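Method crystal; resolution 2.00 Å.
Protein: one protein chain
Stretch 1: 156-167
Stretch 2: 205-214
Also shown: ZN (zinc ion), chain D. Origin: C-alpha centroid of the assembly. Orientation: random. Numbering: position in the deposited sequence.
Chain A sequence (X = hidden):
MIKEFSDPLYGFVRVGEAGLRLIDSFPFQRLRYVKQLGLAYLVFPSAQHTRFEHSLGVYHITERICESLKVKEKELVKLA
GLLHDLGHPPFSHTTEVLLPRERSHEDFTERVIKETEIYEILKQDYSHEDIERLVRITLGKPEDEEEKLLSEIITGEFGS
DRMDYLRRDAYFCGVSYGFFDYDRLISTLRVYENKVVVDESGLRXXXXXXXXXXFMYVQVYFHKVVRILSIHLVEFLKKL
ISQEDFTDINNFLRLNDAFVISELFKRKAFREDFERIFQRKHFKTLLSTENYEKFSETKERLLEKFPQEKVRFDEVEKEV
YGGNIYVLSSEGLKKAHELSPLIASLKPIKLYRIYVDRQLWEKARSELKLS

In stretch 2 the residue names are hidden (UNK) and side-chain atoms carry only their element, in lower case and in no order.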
# COMPACT_ATOMS: atom_id res chain seq x y z
N GLY A 156 -27.57 5.25 0.83
CA GLY A 156 -27.58 5.08 2.30
C GLY A 156 -26.27 5.51 2.95
O GLY A 156 -25.35 5.98 2.27
N GLU A 157 -26.18 5.37 4.27
CA GLU A 157 -25.05 5.93 5.01
C GLU A 157 -23.71 5.34 4.54
O GLU A 157 -22.75 6.09 4.35
CB GLU A 157 -25.22 5.82 6.53
CG GLU A 157 -26.25 6.76 7.14
CD GLU A 157 -25.94 8.26 6.94
OE1 GLU A 157 -24.75 8.69 6.99
OE2 GLU A 157 -26.91 9.02 6.72
N PHE A 158 -23.67 4.03 4.34
CA PHE A 158 -22.57 3.38 3.59
C PHE A 158 -22.99 2.89 2.16
O PHE A 158 -22.58 1.83 1.69
CB PHE A 158 -21.91 2.26 4.43
CG PHE A 158 -22.90 1.46 5.22
CD1 PHE A 158 -23.72 0.53 4.58
CD2 PHE A 158 -23.05 1.67 6.57
CE1 PHE A 158 -24.65 -0.19 5.32
CE2 PHE A 158 -23.98 0.94 7.32
CZ PHE A 158 -24.79 0.02 6.67
N GLY A 159 -23.82 3.68 1.47
CA GLY A 159 -24.13 3.47 0.06
C GLY A 159 -22.91 3.47 -0.83
O GLY A 159 -21.83 3.98 -0.46
N SER A 160 -23.06 2.90 -2.02
CA SER A 160 -21.98 2.84 -3.01
C SER A 160 -21.48 4.22 -3.43
O SER A 160 -20.29 4.40 -3.75
CB SER A 160 -22.47 2.07 -4.24
OG SER A 160 -23.61 2.72 -4.81
N ASP A 161 -22.38 5.20 -3.45
CA ASP A 161 -21.96 6.58 -3.78
C ASP A 161 -20.89 7.10 -2.80
O ASP A 161 -19.79 7.46 -3.22
CB ASP A 161 -23.19 7.49 -3.79
CG ASP A 161 -22.89 8.89 -4.25
OD1 ASP A 161 -21.95 9.10 -5.03
OD2 ASP A 161 -23.62 9.79 -3.84
N ARG A 162 -21.19 7.07 -1.50
CA ARG A 162 -20.25 7.47 -0.47
C ARG A 162 -19.02 6.61 -0.42
O ARG A 162 -17.94 7.13 -0.26
CB ARG A 162 -20.88 7.38 0.92
CG ARG A 162 -21.73 8.54 1.27
CD ARG A 162 -22.17 8.47 2.74
NE ARG A 162 -22.85 9.71 3.13
CZ ARG A 162 -24.16 9.89 3.12
NH1 ARG A 162 -24.97 8.90 2.77
NH2 ARG A 162 -24.67 11.07 3.49
N MET A 163 -19.17 5.30 -0.52
CA MET A 163 -18.03 4.43 -0.48
C MET A 163 -17.05 4.81 -1.59
O MET A 163 -15.83 4.83 -1.37
CB MET A 163 -18.47 2.98 -0.61
CG MET A 163 -18.92 2.33 0.69
SD MET A 163 -18.80 0.53 0.63
CE MET A 163 -19.95 0.09 1.93
N ASP A 164 -17.56 5.14 -2.76
CA ASP A 164 -16.62 5.49 -3.82
C ASP A 164 -16.03 6.86 -3.59
O ASP A 164 -14.81 7.03 -3.69
CB ASP A 164 -17.20 5.46 -5.23
CG ASP A 164 -16.12 5.76 -6.26
OD1 ASP A 164 -16.05 6.91 -6.75
OD2 ASP A 164 -15.36 4.84 -6.60
N TYR A 165 -16.85 7.91 -3.32
CA TYR A 165 -16.20 9.22 -3.25
C TYR A 165 -15.28 9.37 -2.05
O TYR A 165 -14.27 10.07 -2.16
CB TYR A 165 -17.20 10.38 -3.44
CG TYR A 165 -18.18 10.72 -2.35
CD1 TYR A 165 -17.76 11.05 -1.07
CD2 TYR A 165 -19.55 10.70 -2.63
CE1 TYR A 165 -18.70 11.36 -0.09
CE2 TYR A 165 -20.51 10.99 -1.64
CZ TYR A 165 -20.07 11.32 -0.37
OH TYR A 165 -20.99 11.62 0.62
N LEU A 166 -15.58 8.75 -0.91
CA LEU A 166 -14.69 8.91 0.24
C LEU A 166 -13.32 8.36 -0.11
O LEU A 166 -12.30 9.02 0.13
CB LEU A 166 -15.22 8.21 1.51
CG LEU A 166 -16.44 8.88 2.17
CD1 LEU A 166 -16.95 7.92 3.28
CD2 LEU A 166 -16.07 10.29 2.73
N ARG A 167 -13.29 7.16 -0.67
CA ARG A 167 -12.02 6.51 -1.12
C ARG A 167 -11.33 7.27 -2.25
O ARG A 167 -10.09 7.45 -2.26
CB ARG A 167 -12.26 5.03 -1.48
CG ARG A 167 -11.02 4.21 -2.02
CD ARG A 167 -11.23 2.58 -2.25
NE ARG A 167 -9.92 1.99 -2.43
CZ ARG A 167 -9.70 0.70 -2.38
NH1 ARG A 167 -10.71 -0.14 -2.13
NH2 ARG A 167 -8.47 0.24 -2.55
N UNK A 205 -15.18 -2.83 11.02
CA UNK A 205 -15.20 -2.22 9.69
C UNK A 205 -16.14 -1.02 9.65
O UNK A 205 -15.86 -0.04 8.95
c UNK A 205 -15.60 -3.24 8.61
N UNK A 206 -17.27 -1.07 10.36
CA UNK A 206 -18.19 0.10 10.40
C UNK A 206 -17.56 1.28 11.16
O UNK A 206 -17.64 2.42 10.71
c UNK A 206 -19.53 -0.29 11.06
c UNK A 206 -20.55 0.84 11.30
c UNK A 206 -21.00 1.52 10.00
c UNK A 206 -21.75 0.35 12.16
N UNK A 207 -16.98 1.00 12.33
CA UNK A 207 -16.20 2.00 13.06
C UNK A 207 -15.15 2.63 12.14
O UNK A 207 -15.01 3.85 12.11
c UNK A 207 -15.51 1.32 14.29
o UNK A 207 -16.68 0.25 17.65
c UNK A 207 -15.97 0.29 16.62
c UNK A 207 -16.54 1.01 15.41
o UNK A 207 -14.83 -0.23 16.54
N UNK A 208 -14.38 1.82 11.41
CA UNK A 208 -13.35 2.36 10.55
C UNK A 208 -13.96 3.28 9.47
O UNK A 208 -13.43 4.35 9.16
c UNK A 208 -12.56 1.23 9.86
o UNK A 208 -10.69 2.50 9.21
n UNK A 208 -11.79 1.49 7.57
c UNK A 208 -11.58 1.78 8.85
N UNK A 209 -15.06 2.84 8.89
CA UNK A 209 -15.75 3.63 7.86
C UNK A 209 -16.17 5.01 8.38
O UNK A 209 -15.89 6.03 7.75
c UNK A 209 -16.95 2.83 7.33
c UNK A 209 -17.80 3.59 6.38
c UNK A 209 -18.99 4.18 6.81
c UNK A 209 -17.38 3.80 5.07
c UNK A 209 -19.80 4.95 5.91
c UNK A 209 -18.17 4.56 4.16
c UNK A 209 -19.37 5.13 4.58
N UNK A 210 -16.79 5.06 9.56
CA UNK A 210 -17.22 6.34 10.15
C UNK A 210 -16.05 7.26 10.51
O UNK A 210 -16.16 8.47 10.35
c UNK A 210 -19.38 5.29 11.07
c UNK A 210 -19.98 4.78 12.38
c UNK A 210 -18.12 6.11 11.39
c UNK A 210 -20.41 6.16 10.26
N UNK A 211 -14.94 6.68 11.00
CA UNK A 211 -13.73 7.46 11.30
C UNK A 211 -13.10 7.99 10.02
O UNK A 211 -12.66 9.17 9.93
c UNK A 211 -13.13 6.13 13.39
c UNK A 211 -11.39 7.48 12.20
c UNK A 211 -12.65 6.63 12.03
c UNK A 211 -13.64 7.20 14.32
N UNK A 212 -13.05 7.13 9.00
CA UNK A 212 -12.51 7.58 7.71
C UNK A 212 -13.34 8.75 7.17
O UNK A 212 -12.80 9.74 6.64
c UNK A 212 -12.38 6.41 6.74
o UNK A 212 -13.60 6.18 6.03
N UNK A 213 -14.66 8.68 7.32
CA UNK A 213 -15.51 9.80 6.91
C UNK A 213 -15.23 11.07 7.73
O UNK A 213 -15.14 12.19 7.18
n UNK A 213 -21.95 12.47 6.40
c UNK A 213 -21.08 11.66 6.97
n UNK A 213 -20.85 11.76 8.29
n UNK A 213 -20.43 10.75 6.23
c UNK A 213 -19.43 9.80 6.77
c UNK A 213 -16.99 9.37 7.03
c UNK A 213 -17.98 10.37 6.57
N UNK A 214 -15.06 10.92 9.04
CA UNK A 214 -14.68 12.08 9.88
C UNK A 214 -13.40 12.74 9.34
O UNK A 214 -13.32 13.96 9.21
c UNK A 214 -14.38 13.66 12.88
o UNK A 214 -11.53 15.42 14.55
c UNK A 214 -13.68 14.61 13.69
c UNK A 214 -14.41 11.64 11.34
c UNK A 214 -12.28 12.62 12.29
c UNK A 214 -11.59 13.53 13.08
c UNK A 214 -13.68 12.66 12.17
c UNK A 214 -12.28 14.52 13.77
ZN ZN D . -21.83 10.70 -6.39
O HOH W 1 -20.41 11.54 3.32
O HOH W 2 -22.77 9.17 -7.82

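Position 205 carries a single side-chain carbon, out of reach of stretch 1. One carbon and nothing more is alanine, A205.

Position 206 has four carbons, forked at the second. Its CA-to-CB bond points sideways, but the end comes nearer, and one terminal carbon reaches the ring of F158. This is leucine, L206, and its CD1 lies 4.0 Å from F158 CD2.

Position 207 has three carbons, the third carrying two oxygens. It touches nothing on stretch 1. The carboxylate at that length is glutamate, E207.

Position 208 has two carbons, the second carrying one oxygen and one nitrogen. It too is out of reach. The short amide is asparagine, N208, with both amide atoms hydrogen-bonded elsewhere in the structure.

Position 209 has one carbon, then a ring of six carbons with no oxygen. It points toward stretch 1 and meets E157, F158, M163 and L166. The bare ring is phenylalanine, F209. F158 CB sits over one face, 3.7 Å from F209 CE2, in a CH-pi contact. F209 CE1 is 3.7 Å from L166 CD1 and 4.2 Å from M163 CG. At the ring edge, E157 O is 3.5 Å from F209 CZ.

Position 210 has four carbons, forked at the second. It is leucine, L210; its closest approach to stretch 1 is L210 CD2 to E157 OE1, 6.0 Å, too far for contact.

Position 211 has four carbons, forked at the first, with one arm two carbons long. It is out of reach. This is isoleucine, I211.

Position 212 has one carbon and one oxygen. Its CA-to-CB bond points toward stretch 1. It is serine, S212, and S212 OG stops 4.7 Å from L166 CD1. S212 OG donates to F209 O at 2.9 Å, within its own helix.

Position 213 has three carbons, a nitrogen, then a carbon carrying two more nitrogens. Its CB is 4.0 Å from L166 CD1. The guanidinium makes it arginine, R213.

Position 214 has one carbon, then a six-carbon ring bearing one oxygen. It does not reach stretch 1. It is tyrosine, Y214.

The contact is mainly apolar. F209 is its centre and has the largest covered area. No direct hydrogen bond crosses it, and E157 O is buried without a partner. R162 NE and R213 NE, like charges, lie 4.1 Å apart. Water 1 accepts from R162 NE at 3.1 Å and R213 NE at 3.0 Å. It also bonds Y165 OH at 2.8 Å, so one water links both arginines and Y165.

Stretch 2, residues 205-214: ALENFLISRY
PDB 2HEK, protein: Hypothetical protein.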